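Local atomic coordinates of carbohydrate binding family 6 (Clostridium thermocellum, PDB entry 5A8C), a protein that hydrolyses terminal alpha-L-arabinofuranosyl residues, probably releasing arabinose from arabinose-bearing polysaccharides, as a family 43 glycoside hydrolase. Residues S105-Y117 / V187-G199. Residues are numbered along the deposited sequence; the frame is centred on the assembly and turned at random.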
ATOM      1  N   SER A 105      -0.373  -4.548   2.710  1.00  5.52           N
ATOM      2  CA  SER A 105      -0.353  -5.113   1.357  1.00  5.23           C
ATOM      3  C   SER A 105      -1.153  -6.400   1.413  1.00  5.32           C
ATOM      4  O   SER A 105      -0.935  -7.221   2.284  1.00  6.61           O
ATOM      5  CB  SER A 105       1.070  -5.396   0.931  1.00  5.90           C
ATOM      6  OG  SER A 105       1.148  -5.978  -0.353  1.00  6.81           O
ATOM      7  N   ILE A 106      -2.129  -6.562   0.500  1.00  5.62           N
ATOM      8  CA  ILE A 106      -3.019  -7.724   0.507  1.00  5.56           C
ATOM      9  C   ILE A 106      -2.759  -8.572  -0.750  1.00  5.40           C
ATOM     10  O   ILE A 106      -2.675  -8.031  -1.868  1.00  6.19           O
ATOM     11  CB  ILE A 106      -4.498  -7.261   0.577  1.00  6.38           C
ATOM     12  CG1 ILE A 106      -5.456  -8.451   0.683  1.00  7.15           C
ATOM     13  CG2 ILE A 106      -4.882  -6.317  -0.550  1.00  6.75           C
ATOM     14  CD1 ILE A 106      -5.394  -9.222   1.959  1.00  8.24           C
ATOM     15  N   VAL A 107      -2.768  -9.875  -0.551  1.00  5.64           N
ATOM     16  CA  VAL A 107      -2.650 -10.852  -1.653  1.00  5.84           C
ATOM     17  C   VAL A 107      -3.629 -11.985  -1.352  1.00  5.92           C
ATOM     18  O   VAL A 107      -3.706 -12.478  -0.231  1.00  6.88           O
ATOM     19  CB  VAL A 107      -1.211 -11.408  -1.773  1.00  7.03           C
ATOM     20  CG1 VAL A 107      -1.133 -12.406  -2.899  1.00  8.01           C
ATOM     21  CG2 VAL A 107      -0.237 -10.290  -2.002  1.00  8.55           C
ATOM     22  N   TYR A 108      -4.332 -12.432  -2.414  1.00  6.20           N
ATOM     23  CA  TYR A 108      -5.159 -13.645  -2.379  1.00  6.67           C
ATOM     24  C   TYR A 108      -4.392 -14.765  -3.099  1.00  7.05           C
ATOM     25  O   TYR A 108      -4.089 -14.621  -4.273  1.00  8.13           O
ATOM     26  CB  TYR A 108      -6.504 -13.361  -3.032  1.00  7.55           C
ATOM     27  CG  TYR A 108      -7.431 -14.545  -3.172  1.00  8.40           C
ATOM     28  CD1 TYR A 108      -7.829 -15.300  -2.075  1.00  8.70           C
ATOM     29  CD2 TYR A 108      -7.948 -14.918  -4.419  1.00 10.05           C
ATOM     30  CE1 TYR A 108      -8.710 -16.372  -2.189  1.00  9.86           C
ATOM     31  CE2 TYR A 108      -8.810 -15.994  -4.532  1.00 10.43           C
ATOM     32  CZ  TYR A 108      -9.188 -16.717  -3.428  1.00 10.14           C
ATOM     33  OH  TYR A 108     -10.038 -17.786  -3.599  1.00 12.24           O
ATOM     34  N   ARG A 109      -4.022 -15.797  -2.341  1.00  7.20           N
ATOM     35  CA  ARG A 109      -3.247 -16.909  -2.936  1.00  7.07           C
ATOM     36  C   ARG A 109      -3.578 -18.151  -2.171  1.00  7.99           C
ATOM     37  O   ARG A 109      -3.814 -18.077  -0.948  1.00  8.79           O
ATOM     38  CB  ARG A 109      -1.739 -16.632  -2.852  1.00  7.04           C
ATOM     39  CG  ARG A 109      -0.919 -17.571  -3.734  1.00  7.40           C
ATOM     40  CD  ARG A 109       0.541 -17.331  -3.676  1.00  6.89           C
ATOM     41  NE  ARG A 109       1.203 -18.102  -4.713  1.00  8.06           N
ATOM     42  CZ  ARG A 109       2.509 -18.114  -4.944  1.00  8.01           C
ATOM     43  NH1 ARG A 109       3.327 -17.423  -4.204  1.00  7.09           N
ATOM     44  NH2 ARG A 109       2.976 -18.853  -5.938  1.00 11.72           N
ATOM     45  N   ASN A 110      -3.579 -19.313  -2.808  1.00 10.10           N
ATOM     46  CA  ASN A 110      -3.809 -20.557  -2.052  1.00 12.48           C
ATOM     47  C   ASN A 110      -5.157 -20.557  -1.385  1.00 11.23           C
ATOM     48  O   ASN A 110      -5.319 -21.252  -0.390  1.00 13.55           O
ATOM     49  CB  ASN A 110      -2.707 -20.816  -0.959  1.00 13.77           C
ATOM     50  CG  ASN A 110      -1.277 -20.624  -1.466  1.00 14.78           C
ATOM     51  OD1 ASN A 110      -0.973 -21.081  -2.587  1.00 15.88           O
ATOM     52  ND2 ASN A 110      -0.399 -19.962  -0.651  1.00 14.38           N
ATOM     53  N   ASN A 111      -6.110 -19.820  -1.916  1.00 10.46           N
ATOM     54  CA  ASN A 111      -7.412 -19.666  -1.320  1.00 11.28           C
ATOM     55  C   ASN A 111      -7.340 -19.122   0.120  1.00 10.68           C
ATOM     56  O   ASN A 111      -8.246 -19.361   0.942  1.00 12.27           O
ATOM     57  CB  ASN A 111      -8.228 -20.941  -1.353  1.00 12.42           C
ATOM     58  CG  ASN A 111      -9.698 -20.706  -1.200  1.00 12.25           C
ATOM     59  OD1 ASN A 111     -10.250 -19.700  -1.669  1.00 13.20           O
ATOM     60  ND2 ASN A 111     -10.339 -21.628  -0.578  1.00 12.75           N
ATOM     61  N   LYS A 112      -6.348 -18.288   0.379  1.00  9.44           N
ATOM     62  CA  LYS A 112      -6.145 -17.607   1.654  1.00  8.39           C
ATOM     63  C   LYS A 112      -5.792 -16.160   1.356  1.00  6.73           C
ATOM     64  O   LYS A 112      -5.463 -15.781   0.223  1.00  7.61           O
ATOM     65  CB  LYS A 112      -5.034 -18.266   2.496  1.00 10.16           C
ATOM     66  CG  LYS A 112      -5.398 -19.672   2.944  1.00 13.66           C
ATOM     67  CD  LYS A 112      -4.283 -20.381   3.733  1.00 18.56           C
ATOM     68  CE  LYS A 112      -4.519 -21.885   3.665  1.00 25.17           C
ATOM     69  NZ  LYS A 112      -4.314 -22.380   2.282  1.00 29.18           N
ATOM     70  N   PHE A 113      -5.843 -15.346   2.398  1.00  6.38           N
ATOM     71  CA  PHE A 113      -5.553 -13.937   2.325  1.00  6.08           C
ATOM     72  C   PHE A 113      -4.337 -13.636   3.201  1.00  6.10           C
ATOM     73  O   PHE A 113      -4.293 -14.026   4.367  1.00  7.07           O
ATOM     74  CB  PHE A 113      -6.757 -13.116   2.812  1.00  6.71           C
ATOM     75  CG  PHE A 113      -7.974 -13.325   1.929  1.00  7.22           C
ATOM     76  CD1 PHE A 113      -8.783 -14.423   2.141  1.00  8.18           C
ATOM     77  CD2 PHE A 113      -8.190 -12.510   0.862  1.00  8.26           C
ATOM     78  CE1 PHE A 113      -9.846 -14.700   1.280  1.00  9.81           C
ATOM     79  CE2 PHE A 113      -9.274 -12.768  -0.006  1.00  9.86           C
ATOM     80  CZ  PHE A 113     -10.069 -13.890   0.223  1.00  9.41           C
ATOM     81  N   TYR A 114      -3.367 -12.959   2.583  1.00  5.77           N
ATOM     82  CA  TYR A 114      -2.107 -12.620   3.231  1.00  5.82           C
ATOM     83  C   TYR A 114      -2.010 -11.113   3.291  1.00  5.66           C
ATOM     84  O   TYR A 114      -2.090 -10.432   2.251  1.00  6.26           O
ATOM     85  CB  TYR A 114      -0.911 -13.196   2.423  1.00  6.44           C
ATOM     86  CG  TYR A 114      -0.997 -14.683   2.349  1.00  6.46           C
ATOM     87  CD1 TYR A 114      -0.465 -15.475   3.373  1.00  6.91           C
ATOM     88  CD2 TYR A 114      -1.621 -15.337   1.288  1.00  6.93           C
ATOM     89  CE1 TYR A 114      -0.607 -16.842   3.358  1.00  7.89           C
ATOM     90  CE2 TYR A 114      -1.745 -16.713   1.265  1.00  7.98           C
ATOM     91  CZ  TYR A 114      -1.198 -17.468   2.286  1.00  7.97           C
ATOM     92  OH  TYR A 114      -1.313 -18.833   2.190  1.00 10.99           O
ATOM     93  N   LEU A 115      -1.913 -10.589   4.505  1.00  6.02           N
ATOM     94  CA  LEU A 115      -1.930  -9.171   4.804  1.00  5.99           C
ATOM     95  C   LEU A 115      -0.587  -8.811   5.427  1.00  5.87           C
ATOM     96  O   LEU A 115      -0.321  -9.157   6.561  1.00  7.33           O
ATOM     97  CB  LEU A 115      -3.094  -8.913   5.761  1.00  7.27           C
ATOM     98  CG  LEU A 115      -3.397  -7.480   6.119  1.00  7.69           C
ATOM     99  CD1 LEU A 115      -3.915  -6.706   4.898  1.00  9.05           C
ATOM    100  CD2 LEU A 115      -4.488  -7.431   7.213  1.00 10.09           C
ATOM    101  N   TYR A 116       0.238  -8.137   4.654  1.00  5.52           N
ATOM    102  CA  TYR A 116       1.582  -7.744   5.112  1.00  5.54           C
ATOM    103  C   TYR A 116       1.505  -6.358   5.699  1.00  5.42           C
ATOM    104  O   TYR A 116       0.667  -5.547   5.258  1.00  6.72           O
ATOM    105  CB  TYR A 116       2.584  -7.799   3.929  1.00  5.60           C
ATOM    106  CG  TYR A 116       2.625  -9.152   3.315  1.00  5.71           C
ATOM    107  CD1 TYR A 116       1.757  -9.520   2.300  1.00  5.50           C
ATOM    108  CD2 TYR A 116       3.567 -10.096   3.749  1.00  5.96           C
ATOM    109  CE1 TYR A 116       1.746 -10.804   1.766  1.00  5.71           C
ATOM    110  CE2 TYR A 116       3.579 -11.368   3.202  1.00  6.20           C
ATOM    111  CZ  TYR A 116       2.686 -11.727   2.233  1.00  5.78           C
ATOM    112  OH  TYR A 116       2.641 -12.981   1.705  1.00  6.37           O
ATOM    113  N   TYR A 117       2.332  -6.052   6.684  1.00  5.31           N
ATOM    114  CA  TYR A 117       2.208  -4.790   7.396  1.00  5.72           C
ATOM    115  C   TYR A 117       3.533  -4.401   7.978  1.00  5.40           C
ATOM    116  O   TYR A 117       4.408  -5.224   8.273  1.00  6.44           O
ATOM    117  CB  TYR A 117       1.159  -4.922   8.534  1.00  5.98           C
ATOM    118  CG  TYR A 117       1.504  -5.952   9.587  1.00  6.16           C
ATOM    119  CD1 TYR A 117       1.187  -7.295   9.417  1.00  6.37           C
ATOM    120  CD2 TYR A 117       2.122  -5.574  10.775  1.00  6.73           C
ATOM    121  CE1 TYR A 117       1.532  -8.245  10.384  1.00  6.95           C
ATOM    122  CE2 TYR A 117       2.452  -6.509  11.739  1.00  6.79           C
ATOM    123  CZ  TYR A 117       2.164  -7.849  11.563  1.00  6.79           C
ATOM    124  OH  TYR A 117       2.461  -8.719  12.578  1.00  8.08           O
ATOM    125  N   VAL A 187      13.898  -5.781  -2.556  1.00  6.99           N
ATOM    126  CA  VAL A 187      12.930  -6.773  -2.972  1.00  6.91           C
ATOM    127  C   VAL A 187      13.459  -8.144  -2.592  1.00  6.62           C
ATOM    128  O   VAL A 187      14.636  -8.453  -2.789  1.00  7.76           O
ATOM    129  CB  VAL A 187      12.561  -6.657  -4.472  1.00  7.79           C
ATOM    130  CG1 VAL A 187      13.789  -6.751  -5.397  1.00  8.75           C
ATOM    131  CG2 VAL A 187      11.511  -7.656  -4.863  1.00  7.91           C
ATOM    132  N   ILE A 188      12.602  -8.978  -2.037  1.00  6.67           N
ATOM    133  CA  ILE A 188      12.962 -10.336  -1.638  1.00  6.92           C
ATOM    134  C   ILE A 188      11.907 -11.309  -2.127  1.00  6.61           C
ATOM    135  O   ILE A 188      10.712 -10.996  -2.160  1.00  6.77           O
ATOM    136  CB  ILE A 188      13.168 -10.435  -0.123  1.00  7.36           C
ATOM    137  CG1 ILE A 188      13.894 -11.754   0.278  1.00  8.37           C
ATOM    138  CG2 ILE A 188      11.867 -10.248   0.659  1.00  7.86           C
ATOM    139  CD1 ILE A 188      14.430 -11.729   1.691  1.00  9.39           C
ATOM    140  N   LYS A 189      12.329 -12.497  -2.546  1.00  7.10           N
ATOM    141  CA  LYS A 189      11.386 -13.555  -2.846  1.00  6.75           C
ATOM    142  C   LYS A 189      10.712 -14.093  -1.612  1.00  6.65           C
ATOM    143  O   LYS A 189      11.323 -14.241  -0.562  1.00  7.32           O
ATOM    144  CB  LYS A 189      12.123 -14.691  -3.577  1.00  7.49           C
ATOM    145  CG  LYS A 189      12.587 -14.288  -4.922  1.00  8.98           C
ATOM    146  CD  LYS A 189      13.300 -15.441  -5.654  1.00 11.29           C
ATOM    147  CE  LYS A 189      14.566 -16.005  -4.984  1.00 15.28           C
ATOM    148  NZ  LYS A 189      15.687 -15.023  -4.860  1.00 18.25           N
ATOM    149  N   LEU A 190       9.407 -14.394  -1.752  1.00  6.21           N
ATOM    150  CA  LEU A 190       8.662 -15.147  -0.751  1.00  6.39           C
ATOM    151  C   LEU A 190       8.421 -16.549  -1.226  1.00  6.53           C
ATOM    152  O   LEU A 190       8.237 -16.798  -2.424  1.00  7.54           O
ATOM    153  CB  LEU A 190       7.320 -14.478  -0.426  1.00  6.90           C
ATOM    154  CG  LEU A 190       7.361 -13.009   0.011  1.00  7.40           C
ATOM    155  CD1 LEU A 190       5.976 -12.554   0.374  1.00  8.93           C
ATOM    156  CD2 LEU A 190       8.352 -12.781   1.112  1.00  8.07           C
ATOM    157  N   GLY A 191       8.378 -17.494  -0.286  1.00  6.74           N
ATOM    158  CA  GLY A 191       7.982 -18.832  -0.626  1.00  7.30           C
ATOM    159  C   GLY A 191       6.537 -18.911  -1.066  1.00  6.73           C
ATOM    160  O   GLY A 191       5.719 -18.005  -0.805  1.00  7.13           O
ATOM    161  N   ASN A 192       6.182 -20.036  -1.692  1.00  7.17           N
ATOM    162  CA  ASN A 192       4.802 -20.209  -2.158  1.00  7.50           C
ATOM    163  C   ASN A 192       3.811 -20.193  -0.987  1.00  7.58           C
ATOM    164  O   ASN A 192       2.648 -19.856  -1.214  1.00  8.67           O
ATOM    165  CB  ASN A 192       4.633 -21.490  -2.956  1.00  8.60           C
ATOM    166  CG  ASN A 192       5.288 -21.418  -4.351  1.00  9.06           C
ATOM    167  OD1 ASN A 192       5.743 -20.357  -4.795  1.00  9.88           O
ATOM    168  ND2 ASN A 192       5.313 -22.532  -5.029  1.00 11.58           N
ATOM    169  N   ASP A 193       4.245 -20.518   0.232  1.00  7.94           N
ATOM    170  CA  ASP A 193       3.371 -20.432   1.403  1.00  8.52           C
ATOM    171  C   ASP A 193       3.153 -19.019   1.874  1.00  7.49           C
ATOM    172  O   ASP A 193       2.327 -18.822   2.788  1.00  8.17           O
ATOM    173  CB  ASP A 193       3.876 -21.321   2.535  1.00 10.04           C
ATOM    174  CG  ASP A 193       5.224 -20.900   3.192  1.00 10.30           C
ATOM    175  OD1 ASP A 193       5.686 -19.753   3.018  1.00 10.04           O
ATOM    176  OD2 ASP A 193       5.750 -21.742   3.980  1.00 13.62           O
ATOM    177  N   MET A 194       3.834 -18.030   1.307  1.00  6.76           N
ATOM    178  CA  MET A 194       3.612 -16.625   1.525  1.00  6.33           C
ATOM    179  C   MET A 194       3.950 -16.124   2.922  1.00  6.76           C
ATOM    180  O   MET A 194       3.774 -14.944   3.239  1.00  7.31           O
ATOM    181  CB  MET A 194       2.197 -16.220   1.137  1.00  6.89           C
ATOM    182  CG  MET A 194       1.917 -16.475  -0.325  1.00  6.84           C
ATOM    183  SD  MET A 194       2.951 -15.495  -1.457  1.00  7.28           S
ATOM    184  CE  MET A 194       1.997 -13.969  -1.518  1.00  8.82           C
ATOM    185  N   ILE A 195       4.577 -16.989   3.744  1.00  7.00           N
ATOM    186  CA  ILE A 195       4.907 -16.677   5.148  1.00  7.25           C
ATOM    187  C   ILE A 195       6.371 -16.971   5.441  1.00  7.75           C
ATOM    188  O   ILE A 195       6.751 -17.075   6.601  1.00  8.80           O
ATOM    189  CB  ILE A 195       3.956 -17.396   6.134  1.00  8.04           C
ATOM    190  CG1 ILE A 195       4.079 -18.925   6.014  1.00  9.24           C
ATOM    191  CG2 ILE A 195       2.536 -16.922   5.945  1.00  8.17           C
ATOM    192  CD1 ILE A 195       3.433 -19.635   7.172  1.00 11.55           C
ATOM    193  N   SER A 196       7.201 -17.024   4.380  1.00  7.48           N
ATOM    194  CA  SER A 196       8.611 -17.295   4.465  1.00  7.68           C
ATOM    195  C   SER A 196       9.289 -16.547   3.355  1.00  7.66           C
ATOM    196  O   SER A 196       8.661 -16.243   2.331  1.00  7.90           O
ATOM    197  CB  SER A 196       8.827 -18.800   4.317  1.00  9.88           C
ATOM    198  OG  SER A 196       8.356 -19.299   3.072  1.00 10.99           O
ATOM    199  N   THR A 197      10.577 -16.268   3.542  1.00  8.24           N
ATOM    200  CA  THR A 197      11.398 -15.708   2.502  1.00  8.29           C
ATOM    201  C   THR A 197      12.278 -16.789   1.877  1.00  9.06           C
ATOM    202  O   THR A 197      12.523 -17.805   2.497  1.00 11.62           O
ATOM    203  CB  THR A 197      12.242 -14.542   3.034  1.00  9.68           C
ATOM    204  OG1 THR A 197      13.078 -14.995   4.081  1.00 11.87           O
ATOM    205  CG2 THR A 197      11.412 -13.382   3.556  1.00 10.53           C
ATOM    206  N   VAL A 198      12.724 -16.519   0.658  1.00  8.76           N
ATOM    207  CA  VAL A 198      13.617 -17.400  -0.036  1.00  9.86           C
ATOM    208  C   VAL A 198      14.804 -16.544  -0.495  1.00 10.23           C
ATOM    209  O   VAL A 198      14.619 -15.560  -1.196  1.00 10.81           O
ATOM    210  CB  VAL A 198      12.947 -18.041  -1.284  1.00 11.75           C
ATOM    211  CG1 VAL A 198      13.961 -18.910  -2.048  1.00 14.66           C
ATOM    212  CG2 VAL A 198      11.762 -18.867  -0.871  1.00 13.00           C
ATOM    213  N   GLY A 199      15.993 -16.919  -0.091  1.00 11.38           N
ATOM    214  CA  GLY A 199      17.186 -16.205  -0.542  1.00 11.90           C
ATOM    215  C   GLY A 199      17.333 -14.880   0.153  1.00 12.35           C
ATOM    216  O   GLY A 199      16.770 -14.615   1.222  1.00 14.00           O
TER
HETATM  217  O   HOH W   1       6.303 -17.643  -4.246  1.00  6.93           O
HETATM  218  O   HOH W   2       1.333 -21.692  -3.728  1.00 16.25           O
HETATM  219  O   HOH W   3       0.234 -19.929   4.182  1.00 13.69           O
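Met194, at the end of a type I turn running from Gly191, packs against Tyr114, Tyr116, Val107 and Arg109, joining two neighbouring blades of the five-bladed beta-propeller. The turn lies in the loop between strands 185-190 and 197-198 of one blade; the opposing side chains come from the hairpin 104-109/112-118 of the other. Met194 CB lies over the centre of the Tyr114 ring, 3.5 Å from its centroid and 9° off the normal, a close CH-pi contact. The Met194 side chain is bent at both chi2 and chi3, and its CE packs 3.8 Å from Val107 CG1. The sulfur meets the edge of the Arg109 guanidinium, near its plane, where NH1 makes a weak hydrogen bond to SD.

The backbone carbonyl of Met194 is gripped as well: Tyr116 OH donates to Met194 O over 2.7 Å, in the carbonyl plane and on a lone pair, while Leu190 CD1 packs against the phenol end. The extended Arg109 chain sets one guanidinium face over Asn192 CA; NH2 bonds Gly171 O and only weakly Asn192 OD1, and a water that accepts from NH1 lies within bonding distance of Leu190 O and Asn192 OD1. At the hairpin tip, Asn110 ND2 donates almost straight to Asn192 O (3.1 Å, 167°) and to Tyr114 OH (3.2 Å), both within its amide plane, which fixes the amide rotation. Val165 touches Val107, Tyr116 and Leu190, and Ala173 touches Arg109 and Met194. Asp193 OD1 closes an Asx turn, receiving Ile195 N and Ser196 OG from opposite faces of its carboxylate, the latter at 2.7 Å.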